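Local coordinates for protein ORF10 (Moritella marina, PDB 6RIW) that forms the ketosynthase-chain length factor part of a polyunsaturated fatty acid synthase and probably condenses acyl units into 3-oxoacyl chains on acyl carrier protein, at residues Y137-V140 with V141-L145; Y406-G409 with E410-P413; E615-E618 with E619-I623; V662-E665 with E666-Y670. One frame throughout, in Å; residues are numbered along the deposited sequence.

Overall arrangement
How one chain builds two related halves is illustrated by four local contacts, taken in order along it. Contacts 1 and 2 belong to the first ketosynthase-like half, contacts 3 and 4 to the second, presumably the chain length factor. Sequence order does not predict proximity. Contact 1 on helix 129-148 and contact 3 on helix 614-628, from different halves, have centres 15 Å apart and touch where Leu145 packs on Leu620. Contact 2, in the loop between strands 389-390 and 417-418, stands 58 Å from contact 1, centre to centre. Contact 4, joining strand 659-663 to helix 668-682, lies nearest the centre of the folded chain, 10 Å from it, its closest atoms about 17 Å from contact 1.

Contact 1. Residues Y137-V140 with V141-L145; sequences YHQV and VDNAL
Gln139 and Asn143, one helical turn apart, meet through their amides: Asn143 ND2 donates to Gln139 OE1 over 3.0 Å. The bond is moderately bent, 149° at the hydrogen, and the donor stands above the carbonyl plane of Gln139 instead of on a lone pair. The two amide planes are turned 72° against each other, so the groups meet crosswise and do not stack. Gln139 reaches its partner because its chain, with CG anti to the backbone N, bends at chi2 (71°) and brings OE1 forward along the helix, toward the next turn. Asn143 ND2 also makes a weak bond to Asp142 OD1 of the preceding residue, at 2.8 Å, and thus sits between two acceptors. This is an i to i+4 side-chain pair on helix 129-148, and it runs beside the regular backbone bonds, among them Asn143 N to Gln139 O at 2.9 Å and Ala144 N to Val140 O at 3.0 Å. On another side of the helix, Val141 CG2 lies 3.4 Å from Tyr137 O. A second shell positions these groups. Asn143 OD1 accepts from the side-chain amides of Asn512 and Asn514, while Asp142 is held through OD1 by a salt bridge to Lys146 and through OD2 by the backbone N of Leu155. The helix, part of the first ketosynthase-like half, is covered by parts of the second: His138 NE2 bonds to Gly593 O, Tyr137 OH bonds to Glu700, and Val140 packs on Val515 of helix 513-519.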
loop_
_atom_site.group_PDB
_atom_site.type_symbol
_atom_site.label_atom_id
_atom_site.label_comp_id
_atom_site.label_asym_id
_atom_site.label_seq_id
_atom_site.Cartn_x
_atom_site.Cartn_y
_atom_site.Cartn_z
ATOM N N TYR A 137 -15.112 -16.177 8.626
ATOM C CA TYR A 137 -14.488 -16.922 9.721
ATOM C C TYR A 137 -15.490 -17.204 10.825
ATOM O O TYR A 137 -15.451 -18.275 11.451
ATOM C CB TYR A 137 -13.306 -16.157 10.305
ATOM C CG TYR A 137 -12.582 -15.305 9.296
ATOM C CD1 TYR A 137 -12.080 -15.883 8.125
ATOM C CD2 TYR A 137 -12.396 -13.927 9.515
ATOM C CE1 TYR A 137 -11.436 -15.113 7.172
ATOM C CE2 TYR A 137 -11.740 -13.142 8.583
ATOM C CZ TYR A 137 -11.248 -13.745 7.421
ATOM O OH TYR A 137 -10.608 -12.980 6.475
ATOM N N HIS A 138 -16.366 -16.244 11.108
ATOM C CA HIS A 138 -17.197 -16.358 12.303
ATOM C C HIS A 138 -18.396 -17.268 12.083
ATOM O O HIS A 138 -18.851 -17.914 13.034
ATOM C CB HIS A 138 -17.592 -14.948 12.785
ATOM C CG HIS A 138 -16.411 -14.155 13.264
ATOM N ND1 HIS A 138 -16.364 -12.775 13.246
ATOM C CD2 HIS A 138 -15.214 -14.567 13.752
ATOM C CE1 HIS A 138 -15.195 -12.374 13.726
ATOM N NE2 HIS A 138 -14.480 -13.445 14.036
ATOM N N GLN A 139 -18.868 -17.416 10.843
ATOM C CA GLN A 139 -19.855 -18.462 10.597
ATOM C C GLN A 139 -19.253 -19.832 10.867
ATOM O O GLN A 139 -19.913 -20.712 11.437
ATOM C CB GLN A 139 -20.388 -18.398 9.157
ATOM C CG GLN A 139 -21.510 -19.452 8.876
ATOM C CD GLN A 139 -22.820 -19.121 9.593
ATOM O OE1 GLN A 139 -23.561 -20.016 10.034
ATOM N NE2 GLN A 139 -23.103 -17.835 9.721
ATOM N N VAL A 140 -18.002 -20.042 10.439
ATOM C CA VAL A 140 -17.373 -21.337 10.663
ATOM C C VAL A 140 -17.154 -21.565 12.157
ATOM O O VAL A 140 -17.440 -22.650 12.667
ATOM C CB VAL A 140 -16.059 -21.458 9.868
ATOM C CG1 VAL A 140 -15.398 -22.823 10.132
ATOM C CG2 VAL A 140 -16.323 -21.285 8.377
ATOM N N VAL A 141 -16.688 -20.541 12.884
ATOM C CA VAL A 141 -16.547 -20.665 14.342
ATOM C C VAL A 141 -17.894 -20.966 14.979
ATOM O O VAL A 141 -18.014 -21.868 15.817
ATOM C CB VAL A 141 -15.924 -19.398 14.954
ATOM C CG1 VAL A 141 -16.000 -19.452 16.520
ATOM C CG2 VAL A 141 -14.468 -19.216 14.523
ATOM N N ASP A 142 -18.931 -20.215 14.588
ATOM C CA ASP A 142 -20.275 -20.456 15.115
ATOM C C ASP A 142 -20.697 -21.907 14.935
ATOM O O ASP A 142 -21.174 -22.555 15.883
ATOM C CB ASP A 142 -21.288 -19.539 14.425
ATOM C CG ASP A 142 -22.737 -19.891 14.774
ATOM O OD1 ASP A 142 -23.302 -20.828 14.157
ATOM O OD2 ASP A 142 -23.318 -19.219 15.664
ATOM N N ASN A 143 -20.569 -22.433 13.711
ATOM C CA ASN A 143 -21.060 -23.778 13.450
ATOM C C ASN A 143 -20.241 -24.832 14.186
ATOM O O ASN A 143 -20.798 -25.853 14.611
ATOM C CB ASN A 143 -21.056 -24.073 11.960
ATOM C CG ASN A 143 -21.975 -23.163 11.167
ATOM O OD1 ASN A 143 -22.008 -23.240 9.940
ATOM N ND2 ASN A 143 -22.710 -22.279 11.858
ATOM N N ALA A 144 -18.931 -24.619 14.329
ATOM C CA ALA A 144 -18.117 -25.549 15.109
ATOM C C ALA A 144 -18.561 -25.577 16.568
ATOM O O ALA A 144 -18.638 -26.649 17.183
ATOM C CB ALA A 144 -16.638 -25.165 15.023
ATOM N N LEU A 145 -18.831 -24.403 17.147
ATOM C CA LEU A 145 -19.275 -24.349 18.539
ATOM C C LEU A 145 -20.668 -24.944 18.731
ATOM O O LEU A 145 -20.945 -25.517 19.795
ATOM C CB LEU A 145 -19.217 -22.900 19.049
ATOM C CG LEU A 145 -17.785 -22.386 19.278
ATOM C CD1 LEU A 145 -17.712 -20.895 19.625
ATOM C CD2 LEU A 145 -17.031 -23.212 20.312
#

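Contact 2. Residues Y406-G409 with E410-P413; sequences YFTG and EQMP
Glu410 is tied to Thr408 through its backbone: Glu410 N donates to Thr408 OG1 at 3.3 Å, closing an ST turn. Thr408 holds OG1 between its own backbone N and carbonyl carbon (chi1 66°), the crowded position, and from there the hydroxyl faces the amide two residues on. The Glu410 side chain runs beside that of Thr408 in the same direction, with Glu410 CB 3.6 Å from Thr408 OG1. Gln411 comes next and grips the same threonine twice. Its backbone N donates to Thr408 O at 2.8 Å, the donor standing above the carbonyl plane, while its side chain folds back at chi2 (77°) to set OE1 before the amide of Thr408. The bond from Thr408 N to Gln411 OE1, 2.9 Å long, is almost straight and lies nearly along the C=O axis. It resembles the side-chain-to-backbone half of a capping box, but Thr408 OG1 takes Glu410 N, and what follows is a short 3-10 turn in the loop between strands 389-390 and 417-418. Water 1 ties the two side chains together: it donates to Gln411 OE1 at 2.8 Å and is hydrogen-bonded to Thr408 OG1. Closer to the backbone, Gln411 CG meets the edge of the Phe407 ring near its plane, 3.9 Å from Phe407 CD1; the ring itself packs against Met346, Pro357 and Leu359. Met412 completes the turn, its N donating to Gly409 O at 3.1 Å from well above the carbonyl plane. The extended Met412 side chain lies against Thr408, its methyl CE 3.8 Å from Thr408 O, and also touches Leu396.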
loop_
_atom_site.group_PDB
_atom_site.type_symbol
_atom_site.label_atom_id
_atom_site.label_comp_id
_atom_site.label_asym_id
_atom_site.label_seq_id
_atom_site.Cartn_x
_atom_site.Cartn_y
_atom_site.Cartn_z
ATOM N N TYR A 406 26.649 17.850 19.868
ATOM C CA TYR A 406 26.583 18.854 18.813
ATOM C C TYR A 406 25.231 19.556 18.806
ATOM O O TYR A 406 25.167 20.789 18.785
ATOM C CB TYR A 406 26.872 18.207 17.455
ATOM C CG TYR A 406 27.038 19.195 16.320
ATOM C CD1 TYR A 406 28.231 19.904 16.151
ATOM C CD2 TYR A 406 26.005 19.429 15.416
ATOM C CE1 TYR A 406 28.388 20.815 15.111
ATOM C CE2 TYR A 406 26.155 20.346 14.365
ATOM C CZ TYR A 406 27.351 21.032 14.221
ATOM O OH TYR A 406 27.505 21.925 13.192
ATOM N N PHE A 407 24.140 18.785 18.805
ATOM C CA PHE A 407 22.784 19.307 18.938
ATOM C C PHE A 407 22.318 19.151 20.379
ATOM O O PHE A 407 22.502 18.088 20.981
ATOM C CB PHE A 407 21.816 18.562 18.012
ATOM C CG PHE A 407 21.889 18.998 16.580
ATOM C CD1 PHE A 407 21.322 20.199 16.185
ATOM C CD2 PHE A 407 22.518 18.208 15.632
ATOM C CE1 PHE A 407 21.373 20.613 14.861
ATOM C CE2 PHE A 407 22.585 18.622 14.301
ATOM C CZ PHE A 407 22.015 19.825 13.921
ATOM N N THR A 408 21.716 20.202 20.929
ATOM C CA THR A 408 21.151 20.142 22.272
ATOM C C THR A 408 19.823 20.882 22.262
ATOM O O THR A 408 19.386 21.401 21.230
ATOM C CB THR A 408 22.087 20.763 23.321
ATOM O OG1 THR A 408 22.208 22.169 23.071
ATOM C CG2 THR A 408 23.464 20.118 23.286
ATOM N N GLY A 409 19.210 20.980 23.447
ATOM C CA GLY A 409 17.989 21.748 23.614
ATOM C C GLY A 409 18.092 23.193 23.167
ATOM O O GLY A 409 17.060 23.833 22.929
ATOM N N GLU A 410 19.310 23.732 23.044
ATOM C CA GLU A 410 19.454 25.077 22.504
ATOM C C GLU A 410 18.973 25.172 21.057
ATOM O O GLU A 410 18.633 26.268 20.594
ATOM C CB GLU A 410 20.913 25.538 22.605
ATOM C CG GLU A 410 21.165 26.927 22.014
ATOM C CD GLU A 410 22.230 27.720 22.750
ATOM O OE1 GLU A 410 21.896 28.805 23.291
ATOM O OE2 GLU A 410 23.396 27.265 22.773
ATOM N N GLN A 411 18.923 24.057 20.333
ATOM C CA GLN A 411 18.424 24.052 18.964
ATOM C C GLN A 411 16.967 23.615 18.861
ATOM O O GLN A 411 16.480 23.422 17.744
ATOM C CB GLN A 411 19.282 23.141 18.082
ATOM C CG GLN A 411 20.604 23.742 17.670
ATOM C CD GLN A 411 21.628 23.707 18.801
ATOM O OE1 GLN A 411 21.795 22.690 19.476
ATOM N NE2 GLN A 411 22.310 24.830 19.012
ATOM N N MET A 412 16.264 23.438 19.980
ATOM C CA MET A 412 14.899 22.907 19.953
ATOM C C MET A 412 13.901 23.885 20.565
ATOM O O MET A 412 13.683 23.870 21.790
ATOM C CB MET A 412 14.843 21.561 20.673
ATOM C CG MET A 412 15.965 20.609 20.286
ATOM S SD MET A 412 15.937 19.126 21.296
ATOM C CE MET A 412 17.394 18.258 20.714
ATOM N N PRO A 413 13.244 24.713 19.758
ATOM C CA PRO A 413 12.264 25.667 20.298
ATOM C C PRO A 413 11.144 24.969 21.054
ATOM O O PRO A 413 10.548 24.001 20.572
ATOM C CB PRO A 413 11.730 26.377 19.045
ATOM C CG PRO A 413 12.745 26.127 17.989
ATOM C CD PRO A 413 13.383 24.814 18.296
HETATM O O HOH W 1 23.849 23.335 21.210
#

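Contact 3. Residues E615-E618 with E619-I623; sequences EQRE and ELTNI
In helix 614-628, part of the second ketosynthase-like half, Thr621 turns its hydroxyl back onto the carbonyl of Arg617, the residue one turn earlier. Thr621 OG1 donates to Arg617 O at 2.7 Å, and Thr621 N donates to the same oxygen at 2.9 Å. The two donors come from opposite faces of the Arg617 carbonyl plane, so a single oxygen is gripped twice by one residue. The torsion explains the reach: with OG1 beside the backbone N and anti to the carbonyl carbon (chi1 -57°), the hydroxyl lies over the preceding turn. This is a familiar way for threonine to satisfy its hydroxyl inside an alpha-helix, by bonding a carbonyl of the preceding turn, here that of i-4. Alongside it runs the side chain of Arg617, pointing the same way, with Arg617 CG 4.2 Å from Thr621 OG1; farther out, Arg617 NH2 makes a long, weak ion pair with Glu602. Asn622 reaches back toward Glu618 in a similar sense, but only its backbone makes the bond, Asn622 N to Glu618 O at 2.8 Å. Its ND2 comes to 3.3 Å from Glu618 O at an angle too poor for a hydrogen bond. On another face of the helix, Leu620 sets CB 3.5 Å from Gln616 O and carries its branches onto Ile601 and Leu605 of helix 597-608 and onto Leu149 of the first half. Gln616 spends its side-chain oxygen on Thr613 N, immediately before the helix, and packs on Ala931 and Ile932 of helix 929-934. Glu619 bends at chi2 and hands OE2 to the hydroxyl of Ser926.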
loop_
_atom_site.group_PDB
_atom_site.type_symbol
_atom_site.label_atom_id
_atom_site.label_comp_id
_atom_site.label_asym_id
_atom_site.label_seq_id
_atom_site.Cartn_x
_atom_site.Cartn_y
_atom_site.Cartn_z
ATOM N N GLU A 615 -12.426 -18.847 34.175
ATOM C CA GLU A 615 -11.416 -19.723 33.586
ATOM C C GLU A 615 -11.998 -20.579 32.467
ATOM O O GLU A 615 -11.320 -20.836 31.464
ATOM C CB GLU A 615 -10.779 -20.595 34.670
ATOM C CG GLU A 615 -10.090 -19.767 35.760
ATOM C CD GLU A 615 -8.862 -20.448 36.369
ATOM O OE1 GLU A 615 -8.029 -19.724 36.966
ATOM O OE2 GLU A 615 -8.733 -21.694 36.259
ATOM N N GLN A 616 -13.249 -21.032 32.617
ATOM C CA GLN A 616 -13.891 -21.793 31.548
ATOM C C GLN A 616 -14.081 -20.934 30.303
ATOM O O GLN A 616 -13.878 -21.404 29.172
ATOM C CB GLN A 616 -15.242 -22.335 32.009
ATOM C CG GLN A 616 -15.130 -23.595 32.854
ATOM C CD GLN A 616 -16.453 -23.990 33.462
ATOM O OE1 GLN A 616 -17.346 -23.152 33.646
ATOM N NE2 GLN A 616 -16.600 -25.271 33.761
ATOM N N ARG A 617 -14.512 -19.686 30.498
ATOM C CA ARG A 617 -14.761 -18.789 29.373
ATOM C C ARG A 617 -13.468 -18.467 28.633
ATOM O O ARG A 617 -13.454 -18.384 27.398
ATOM C CB ARG A 617 -15.430 -17.503 29.881
ATOM C CG ARG A 617 -15.584 -16.407 28.837
ATOM C CD ARG A 617 -16.421 -15.248 29.367
ATOM N NE ARG A 617 -15.608 -14.292 30.108
ATOM C CZ ARG A 617 -15.799 -13.978 31.387
ATOM N NH1 ARG A 617 -16.784 -14.551 32.074
ATOM N NH2 ARG A 617 -15.001 -13.092 31.981
ATOM N N GLU A 618 -12.367 -18.284 29.369
ATOM C CA GLU A 618 -11.089 -18.005 28.711
ATOM C C GLU A 618 -10.606 -19.200 27.910
ATOM O O GLU A 618 -10.118 -19.040 26.783
ATOM C CB GLU A 618 -10.036 -17.590 29.732
ATOM C CG GLU A 618 -10.324 -16.203 30.311
ATOM C CD GLU A 618 -9.287 -15.748 31.314
ATOM O OE1 GLU A 618 -8.527 -16.609 31.810
ATOM O OE2 GLU A 618 -9.249 -14.530 31.616
ATOM N N GLU A 619 -10.758 -20.403 28.466
ATOM C CA GLU A 619 -10.381 -21.612 27.744
ATOM C C GLU A 619 -11.229 -21.812 26.492
ATOM O O GLU A 619 -10.702 -22.164 25.437
ATOM C CB GLU A 619 -10.512 -22.825 28.657
ATOM C CG GLU A 619 -10.242 -24.142 27.952
ATOM C CD GLU A 619 -8.753 -24.377 27.724
ATOM O OE1 GLU A 619 -7.936 -23.568 28.236
ATOM O OE2 GLU A 619 -8.402 -25.375 27.050
ATOM N N LEU A 620 -12.546 -21.630 26.595
ATOM C CA LEU A 620 -13.398 -21.728 25.414
ATOM C C LEU A 620 -13.002 -20.692 24.363
ATOM O O LEU A 620 -12.938 -20.996 23.161
ATOM C CB LEU A 620 -14.857 -21.538 25.819
ATOM C CG LEU A 620 -15.884 -21.617 24.691
ATOM C CD1 LEU A 620 -15.909 -22.996 24.085
ATOM C CD2 LEU A 620 -17.243 -21.254 25.251
ATOM N N THR A 621 -12.767 -19.455 24.803
ATOM C CA THR A 621 -12.355 -18.393 23.886
ATOM C C THR A 621 -11.029 -18.740 23.216
ATOM O O THR A 621 -10.879 -18.567 22.003
ATOM C CB THR A 621 -12.263 -17.063 24.636
ATOM O OG1 THR A 621 -13.536 -16.773 25.245
ATOM C CG2 THR A 621 -11.936 -15.939 23.673
ATOM N N ASN A 622 -10.079 -19.278 23.976
ATOM C CA ASN A 622 -8.772 -19.614 23.406
ATOM C C ASN A 622 -8.871 -20.720 22.360
ATOM O O ASN A 622 -8.138 -20.702 21.359
ATOM C CB ASN A 622 -7.817 -20.028 24.522
ATOM C CG ASN A 622 -7.295 -18.844 25.296
ATOM O OD1 ASN A 622 -7.339 -17.706 24.813
ATOM N ND2 ASN A 622 -6.804 -19.093 26.508
ATOM N N ILE A 623 -9.763 -21.688 22.571
ATOM C CA ILE A 623 -9.942 -22.762 21.596
ATOM C C ILE A 623 -10.462 -22.201 20.278
ATOM O O ILE A 623 -9.966 -22.546 19.199
ATOM C CB ILE A 623 -10.889 -23.840 22.143
ATOM C CG1 ILE A 623 -10.281 -24.555 23.356
ATOM C CG2 ILE A 623 -11.234 -24.866 21.048
ATOM C CD1 ILE A 623 -11.340 -25.363 24.093
#

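Contact 4. Residues V662-E665 with E666-Y670; sequences VSAE and ENSVY
From strand 659-663 the backbone swings through Glu665, whose phi is positive (60°), and passes a short turn into helix 668-682, bringing Ala664 and Ser668 to 4.2 Å, CA to CA. In thiolase-fold ketosynthases this tight strand-to-helix connection carries the active-site cysteine; here, in what is presumably the chain length factor half, residues 662-670 include none. Ser668 ties the turn together. Its OG accepts from Ala664 N at 2.8 Å in a nearly straight bond (171°) and donates to Glu665 O at 2.7 Å, so one hydroxyl at the start of the helix holds the two residues that follow the strand. The hydroxyl meets Glu665 O in the carbonyl plane, on a lone pair, whereas Ser668 N reaches that oxygen at 3.0 Å from well above the plane. OG arrives there because it lies beside its own backbone N, anti to the carbonyl carbon (chi1 -66°). A weak bond from Asn667 N to Ala664 O adds to the turn, and Ala664 CB rests against Ser668 CA.

The two glutamates are buried neighbours. Glu666 OE1 accepts from the backbone N of Arg873, and Glu665 OE2 takes a weak bond from Tyr174 N of the first half. Water 2 bridges OE1 of the two residues, and its distance to Glu666 OE1 is 2.9 Å.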
loop_
_atom_site.group_PDB
_atom_site.type_symbol
_atom_site.label_atom_id
_atom_site.label_comp_id
_atom_site.label_asym_id
_atom_site.label_seq_id
_atom_site.Cartn_x
_atom_site.Cartn_y
_atom_site.Cartn_z
ATOM N N VAL A 662 3.625 -0.246 -4.688
ATOM C CA VAL A 662 2.852 0.578 -5.604
ATOM C C VAL A 662 1.533 -0.156 -5.814
ATOM O O VAL A 662 1.538 -1.358 -6.101
ATOM C CB VAL A 662 3.573 0.767 -6.955
ATOM C CG1 VAL A 662 2.666 1.476 -7.955
ATOM C CG2 VAL A 662 4.870 1.576 -6.762
ATOM N N SER A 663 0.417 0.545 -5.643
ATOM C CA SER A 663 -0.898 -0.074 -5.744
ATOM C C SER A 663 -1.751 0.715 -6.725
ATOM O O SER A 663 -1.973 1.916 -6.541
ATOM C CB SER A 663 -1.570 -0.154 -4.367
ATOM O OG SER A 663 -0.762 -0.898 -3.461
ATOM N N ALA A 664 -2.224 0.045 -7.769
ATOM C CA ALA A 664 -3.150 0.665 -8.710
ATOM C C ALA A 664 -4.077 -0.407 -9.266
ATOM O O ALA A 664 -4.370 -0.427 -10.465
ATOM C CB ALA A 664 -2.415 1.408 -9.834
ATOM N N GLU A 665 -4.508 -1.327 -8.405
ATOM C CA GLU A 665 -5.455 -2.412 -8.749
ATOM C C GLU A 665 -4.819 -3.259 -9.863
ATOM O O GLU A 665 -3.612 -3.555 -9.811
ATOM C CB GLU A 665 -6.821 -1.809 -9.084
ATOM C CG GLU A 665 -7.445 -0.996 -7.923
ATOM C CD GLU A 665 -7.520 -1.790 -6.627
ATOM O OE1 GLU A 665 -7.809 -3.015 -6.695
ATOM O OE2 GLU A 665 -7.262 -1.211 -5.537
ATOM N N GLU A 666 -5.585 -3.693 -10.873
ATOM C CA GLU A 666 -4.996 -4.571 -11.883
ATOM C C GLU A 666 -3.862 -3.887 -12.635
ATOM O O GLU A 666 -2.965 -4.565 -13.145
ATOM C CB GLU A 666 -6.065 -5.045 -12.882
ATOM C CG GLU A 666 -7.074 -6.031 -12.275
ATOM C CD GLU A 666 -8.345 -5.334 -11.759
ATOM O OE1 GLU A 666 -8.247 -4.210 -11.204
ATOM O OE2 GLU A 666 -9.449 -5.923 -11.887
ATOM N N ASN A 667 -3.872 -2.552 -12.716
ATOM C CA ASN A 667 -2.807 -1.826 -13.403
ATOM C C ASN A 667 -1.596 -1.531 -12.511
ATOM O O ASN A 667 -0.729 -0.737 -12.897
ATOM C CB ASN A 667 -3.369 -0.539 -14.015
ATOM C CG ASN A 667 -4.122 -0.811 -15.322
ATOM O OD1 ASN A 667 -3.718 -1.664 -16.112
ATOM N ND2 ASN A 667 -5.248 -0.141 -15.516
ATOM N N SER A 668 -1.485 -2.181 -11.353
ATOM C CA SER A 668 -0.355 -1.916 -10.463
ATOM C C SER A 668 0.996 -2.081 -11.168
ATOM O O SER A 668 1.881 -1.227 -11.046
ATOM C CB SER A 668 -0.417 -2.858 -9.258
ATOM O OG SER A 668 -1.544 -2.594 -8.432
ATOM N N VAL A 669 1.187 -3.194 -11.881
ATOM C CA VAL A 669 2.484 -3.452 -12.510
ATOM C C VAL A 669 2.772 -2.439 -13.612
ATOM O O VAL A 669 3.911 -1.979 -13.764
ATOM C CB VAL A 669 2.550 -4.892 -13.049
ATOM C CG1 VAL A 669 3.812 -5.071 -13.945
ATOM C CG2 VAL A 669 2.589 -5.902 -11.896
ATOM N N TYR A 670 1.762 -2.075 -14.409
ATOM C CA TYR A 670 2.009 -1.108 -15.476
ATOM C C TYR A 670 2.318 0.284 -14.920
ATOM O O TYR A 670 3.141 1.004 -15.494
ATOM C CB TYR A 670 0.808 -1.091 -16.443
ATOM C CG TYR A 670 0.492 -2.460 -17.037
ATOM C CD1 TYR A 670 1.503 -3.366 -17.318
ATOM C CD2 TYR A 670 -0.820 -2.853 -17.296
ATOM C CE1 TYR A 670 1.227 -4.632 -17.855
ATOM C CE2 TYR A 670 -1.106 -4.120 -17.835
ATOM C CZ TYR A 670 -0.080 -4.991 -18.114
ATOM O OH TYR A 670 -0.373 -6.238 -18.646
HETATM O O HOH W 2 -8.770 -4.582 -8.393
#